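Local coordinates for protein peptidoglycan N-acetylglucosamine deacetylase (Agathobacter rectalis, PDB 5JMU) that probably removes acetyl groups from N-acetylglucosamine residues of peptidoglycan, using the zinc ion held in its NodB-type catalytic domain, at residues L24-L38 and A48-M62. Numbering follows the deposited sequence.
Sequences LTFDDGPGKYTQGLL and ATFFVTNTHPDYQNM. With ZN (zinc ion), chain C.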
# COMPACT_ATOMS: atom_id res chain seq x y z
N LEU A 24 -0.90 8.20 -3.02
CA LEU A 24 -1.79 7.17 -3.57
C LEU A 24 -1.11 5.82 -3.38
O LEU A 24 0.09 5.65 -3.72
CB LEU A 24 -2.07 7.40 -5.07
CG LEU A 24 -2.90 8.62 -5.41
CD1 LEU A 24 -2.97 8.77 -6.94
CD2 LEU A 24 -4.28 8.45 -4.82
N THR A 25 -1.82 4.85 -2.81
CA THR A 25 -1.25 3.52 -2.64
C THR A 25 -2.20 2.47 -3.14
O THR A 25 -3.43 2.62 -3.08
CB THR A 25 -0.88 3.21 -1.16
OG1 THR A 25 -2.06 2.94 -0.37
CG2 THR A 25 -0.12 4.39 -0.56
N PHE A 26 -1.65 1.36 -3.61
CA PHE A 26 -2.43 0.30 -4.27
C PHE A 26 -2.04 -1.07 -3.72
O PHE A 26 -0.85 -1.47 -3.85
CB PHE A 26 -2.20 0.36 -5.79
CG PHE A 26 -2.64 1.68 -6.40
CD1 PHE A 26 -3.99 1.89 -6.73
CD2 PHE A 26 -1.72 2.71 -6.58
CE1 PHE A 26 -4.44 3.14 -7.23
CE2 PHE A 26 -2.13 3.97 -7.08
CZ PHE A 26 -3.50 4.17 -7.40
N ASP A 27 -3.04 -1.80 -3.22
CA ASP A 27 -2.82 -3.14 -2.65
C ASP A 27 -3.28 -4.20 -3.58
O ASP A 27 -4.20 -3.99 -4.39
CB ASP A 27 -3.64 -3.39 -1.36
CG ASP A 27 -3.04 -2.76 -0.12
OD1 ASP A 27 -2.09 -1.97 -0.23
OD2 ASP A 27 -3.62 -3.07 0.95
N ASP A 28 -2.66 -5.36 -3.41
CA ASP A 28 -3.16 -6.67 -3.88
C ASP A 28 -2.71 -7.05 -5.29
O ASP A 28 -2.83 -8.21 -5.65
CB ASP A 28 -4.70 -6.79 -3.82
CG ASP A 28 -5.24 -7.06 -2.43
OD1 ASP A 28 -4.53 -6.81 -1.42
OD2 ASP A 28 -6.42 -7.40 -2.33
N GLY A 29 -2.20 -6.10 -6.07
CA GLY A 29 -1.70 -6.37 -7.40
C GLY A 29 -0.30 -6.96 -7.36
O GLY A 29 0.22 -7.21 -6.29
N PRO A 30 0.36 -7.10 -8.52
CA PRO A 30 -0.15 -6.64 -9.81
C PRO A 30 -1.21 -7.58 -10.39
O PRO A 30 -1.35 -8.71 -9.99
CB PRO A 30 1.10 -6.62 -10.70
CG PRO A 30 2.01 -7.66 -10.07
CD PRO A 30 1.79 -7.48 -8.57
N GLY A 31 -1.97 -7.05 -11.34
CA GLY A 31 -2.99 -7.83 -12.03
C GLY A 31 -3.24 -7.18 -13.39
O GLY A 31 -2.47 -6.35 -13.87
N LYS A 32 -4.35 -7.57 -14.02
CA LYS A 32 -4.61 -7.23 -15.42
C LYS A 32 -4.84 -5.75 -15.65
O LYS A 32 -4.71 -5.31 -16.79
CB LYS A 32 -5.81 -8.03 -15.96
CG LYS A 32 -7.11 -7.70 -15.33
CD LYS A 32 -8.23 -8.57 -15.94
CE LYS A 32 -8.45 -8.27 -17.41
NZ LYS A 32 -9.64 -9.03 -17.94
N TYR A 33 -5.19 -4.99 -14.60
CA TYR A 33 -5.46 -3.56 -14.75
C TYR A 33 -4.27 -2.68 -14.41
O TYR A 33 -4.35 -1.45 -14.57
CB TYR A 33 -6.67 -3.14 -13.88
CG TYR A 33 -7.86 -4.07 -14.13
CD1 TYR A 33 -8.46 -4.12 -15.37
CD2 TYR A 33 -8.33 -4.94 -13.14
CE1 TYR A 33 -9.51 -4.98 -15.63
CE2 TYR A 33 -9.37 -5.80 -13.38
CZ TYR A 33 -9.95 -5.81 -14.61
OH TYR A 33 -10.99 -6.66 -14.87
N THR A 34 -3.19 -3.28 -13.90
CA THR A 34 -2.05 -2.51 -13.44
C THR A 34 -1.35 -1.74 -14.55
O THR A 34 -0.99 -0.58 -14.33
CB THR A 34 -1.06 -3.45 -12.71
OG1 THR A 34 -1.79 -4.05 -11.61
CG2 THR A 34 0.18 -2.66 -12.17
N GLN A 35 -1.15 -2.35 -15.72
CA GLN A 35 -0.50 -1.63 -16.81
C GLN A 35 -1.26 -0.32 -17.14
O GLN A 35 -0.66 0.73 -17.30
CB GLN A 35 -0.40 -2.52 -18.06
CG GLN A 35 0.17 -1.82 -19.27
CD GLN A 35 1.59 -1.38 -19.08
OE1 GLN A 35 1.88 -0.18 -19.01
NE2 GLN A 35 2.49 -2.34 -18.98
N GLY A 36 -2.58 -0.42 -17.24
CA GLY A 36 -3.39 0.74 -17.57
C GLY A 36 -3.26 1.83 -16.51
O GLY A 36 -3.23 3.02 -16.82
N LEU A 37 -3.18 1.42 -15.23
CA LEU A 37 -2.97 2.34 -14.12
C LEU A 37 -1.60 3.02 -14.28
O LEU A 37 -1.47 4.24 -14.10
CB LEU A 37 -3.05 1.58 -12.78
CG LEU A 37 -2.64 2.41 -11.55
CD1 LEU A 37 -3.46 3.73 -11.42
CD2 LEU A 37 -2.82 1.55 -10.29
N LEU A 38 -0.56 2.25 -14.60
CA LEU A 38 0.77 2.86 -14.81
C LEU A 38 0.75 3.92 -15.92
O LEU A 38 1.45 4.94 -15.84
CB LEU A 38 1.81 1.78 -15.12
CG LEU A 38 2.06 0.85 -13.95
CD1 LEU A 38 3.12 -0.17 -14.43
CD2 LEU A 38 2.57 1.64 -12.75
N ALA A 48 3.43 6.64 -7.32
CA ALA A 48 2.58 6.06 -6.30
C ALA A 48 3.32 4.94 -5.61
O ALA A 48 4.51 4.71 -5.86
CB ALA A 48 1.26 5.52 -6.93
N THR A 49 2.61 4.22 -4.75
CA THR A 49 3.22 3.15 -3.99
C THR A 49 2.39 1.90 -4.20
O THR A 49 1.18 1.94 -4.04
CB THR A 49 3.24 3.50 -2.49
OG1 THR A 49 3.92 4.73 -2.28
CG2 THR A 49 3.95 2.41 -1.70
N PHE A 50 3.05 0.79 -4.53
CA PHE A 50 2.37 -0.49 -4.75
C PHE A 50 2.74 -1.48 -3.68
O PHE A 50 3.92 -1.79 -3.50
CB PHE A 50 2.73 -1.05 -6.13
CG PHE A 50 2.17 -0.21 -7.24
CD1 PHE A 50 0.89 -0.44 -7.74
CD2 PHE A 50 2.90 0.89 -7.72
CE1 PHE A 50 0.36 0.37 -8.79
CE2 PHE A 50 2.36 1.72 -8.73
CZ PHE A 50 1.08 1.45 -9.25
N PHE A 51 1.72 -1.97 -2.97
CA PHE A 51 1.93 -3.01 -1.95
C PHE A 51 1.53 -4.33 -2.60
O PHE A 51 0.34 -4.62 -2.73
CB PHE A 51 1.11 -2.69 -0.69
CG PHE A 51 1.63 -1.48 0.04
CD1 PHE A 51 2.69 -1.62 0.92
CD2 PHE A 51 1.07 -0.24 -0.15
CE1 PHE A 51 3.18 -0.52 1.64
CE2 PHE A 51 1.55 0.88 0.55
CZ PHE A 51 2.61 0.73 1.47
N VAL A 52 2.54 -5.11 -3.01
CA VAL A 52 2.30 -6.18 -3.98
C VAL A 52 2.16 -7.59 -3.39
O VAL A 52 2.54 -7.86 -2.22
CB VAL A 52 3.42 -6.17 -5.07
CG1 VAL A 52 3.39 -4.82 -5.83
CG2 VAL A 52 4.79 -6.40 -4.46
N THR A 53 1.58 -8.49 -4.20
CA THR A 53 1.35 -9.86 -3.83
C THR A 53 1.80 -10.72 -4.99
O THR A 53 2.09 -10.18 -6.08
CB THR A 53 -0.14 -10.20 -3.61
OG1 THR A 53 -0.82 -10.18 -4.88
CG2 THR A 53 -0.80 -9.26 -2.63
N ASN A 54 1.78 -12.03 -4.79
CA ASN A 54 1.98 -12.94 -5.91
C ASN A 54 0.70 -13.71 -6.23
O ASN A 54 0.74 -14.87 -6.67
CB ASN A 54 3.13 -13.89 -5.60
CG ASN A 54 3.70 -14.49 -6.87
OD1 ASN A 54 3.82 -13.81 -7.90
ND2 ASN A 54 4.04 -15.74 -6.80
N THR A 55 -0.44 -13.04 -6.01
CA THR A 55 -1.73 -13.69 -6.26
C THR A 55 -1.99 -13.96 -7.75
O THR A 55 -2.69 -14.91 -8.13
CB THR A 55 -2.86 -12.81 -5.70
OG1 THR A 55 -2.74 -12.77 -4.28
CG2 THR A 55 -4.23 -13.41 -6.04
N HIS A 56 -1.41 -13.11 -8.60
CA HIS A 56 -1.63 -13.18 -10.05
C HIS A 56 -0.29 -13.25 -10.73
O HIS A 56 0.14 -12.25 -11.31
CB HIS A 56 -2.42 -11.97 -10.53
CG HIS A 56 -3.77 -11.86 -9.90
ND1 HIS A 56 -4.06 -10.94 -8.91
CD2 HIS A 56 -4.90 -12.60 -10.06
CE1 HIS A 56 -5.31 -11.09 -8.52
NE2 HIS A 56 -5.84 -12.09 -9.21
N PRO A 57 0.38 -14.42 -10.65
CA PRO A 57 1.76 -14.46 -11.16
C PRO A 57 1.83 -14.27 -12.69
O PRO A 57 2.94 -14.04 -13.14
CB PRO A 57 2.26 -15.84 -10.72
CG PRO A 57 1.03 -16.63 -10.47
CD PRO A 57 -0.01 -15.67 -10.00
N ASP A 58 0.71 -14.24 -13.42
CA ASP A 58 0.74 -13.93 -14.86
C ASP A 58 1.07 -12.45 -15.10
O ASP A 58 1.25 -12.04 -16.25
CB ASP A 58 -0.60 -14.24 -15.56
CG ASP A 58 -0.87 -15.72 -15.71
OD1 ASP A 58 0.06 -16.54 -15.58
OD2 ASP A 58 -2.04 -16.05 -15.99
N TYR A 59 1.12 -11.65 -14.03
CA TYR A 59 1.43 -10.21 -14.15
C TYR A 59 2.65 -9.84 -13.33
O TYR A 59 2.89 -8.66 -13.02
CB TYR A 59 0.19 -9.37 -13.74
CG TYR A 59 -0.89 -9.59 -14.74
CD1 TYR A 59 -0.90 -8.90 -15.93
CD2 TYR A 59 -1.86 -10.56 -14.53
CE1 TYR A 59 -1.87 -9.13 -16.88
CE2 TYR A 59 -2.83 -10.79 -15.48
CZ TYR A 59 -2.83 -10.08 -16.64
OH TYR A 59 -3.78 -10.32 -17.60
N GLN A 60 3.45 -10.84 -12.97
CA GLN A 60 4.57 -10.58 -12.04
C GLN A 60 5.60 -9.56 -12.59
O GLN A 60 6.20 -8.79 -11.81
CB GLN A 60 5.25 -11.89 -11.68
CG GLN A 60 6.00 -11.85 -10.38
CD GLN A 60 6.84 -13.11 -10.18
OE1 GLN A 60 7.94 -13.21 -10.70
NE2 GLN A 60 6.30 -14.09 -9.46
N ASN A 61 5.78 -9.54 -13.91
CA ASN A 61 6.70 -8.58 -14.51
C ASN A 61 6.26 -7.14 -14.34
O ASN A 61 7.08 -6.22 -14.52
CB ASN A 61 6.88 -8.88 -15.99
CG ASN A 61 5.57 -8.76 -16.74
OD1 ASN A 61 4.55 -9.32 -16.31
ND2 ASN A 61 5.57 -8.02 -17.88
N MSE A 62 4.99 -6.91 -13.96
CA MSE A 62 4.58 -5.52 -13.66
C MSE A 62 5.28 -4.95 -12.45
O MSE A 62 5.36 -3.73 -12.31
CB MSE A 62 3.08 -5.41 -13.46
CG MSE A 62 2.26 -5.59 -14.71
SE MSE A 62 2.66 -4.28 -16.11
CE MSE A 62 4.00 -5.20 -17.05
ZN ZN C . -4.88 -6.92 0.66
O HOH W 1 2.30 6.90 -2.67
O HOH W 2 -5.40 -4.94 0.78
O HOH W 3 -3.97 -10.30 -3.95
O HOH W 4 -6.94 -7.21 0.29
O HOH W 5 -0.05 -10.54 -8.19
O HOH W 6 -5.38 -7.04 2.77
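Pro-30 packs its ring flank on Met-62, a selenomethionine, with CB 3.6 Å from the CB of Met-62 beside helix 61-68. The cis peptide bond before Pro-30 turns the chain, and the rigid, apolar ring also rests on Tyr-59, its CG 3.2 Å from Tyr-59 O. The unbranched chain of Met-62, bent at chi2 and chi3, reaches along Gln-35, with SE 4.0 Å from Gln-35 CB. On the strands, Phe-50 lies beside Phe-26, planes 25° apart but slid so far that the rings barely overlap. Leu-37 CD2 meets the Phe-50 edge at CE1 (3.7 Å) and lies 3.6 Å above the centre of one face of the Phe-26 ring. Here strand 21-27, helix 34-43 and strand 49-53 form a right-handed beta-alpha-beta unit of the NodB-homology (polysaccharide deacetylase) domain, with Phe-51 N donating to Phe-26 O (2.8 Å). The loop after the first strand carries Asp-28, whose OD1 binds zinc alongside His-76 and His-80; behind it, Thr-53 OG1 donates to Asp-28 O (2.9 Å) from above the carbonyl plane. Tyr-59 lays one ring face over the Gly-31–Lys-32 peptide, Lys-32 CA standing 3.8 Å from the ring centroid in a CH-pi contact; an alanine here would probably leave that peptide uncovered and the turn freer to move. Gly-31 suits its extended backbone (phi -156°, psi -165°), and a side chain there would come up against the His-56 ring.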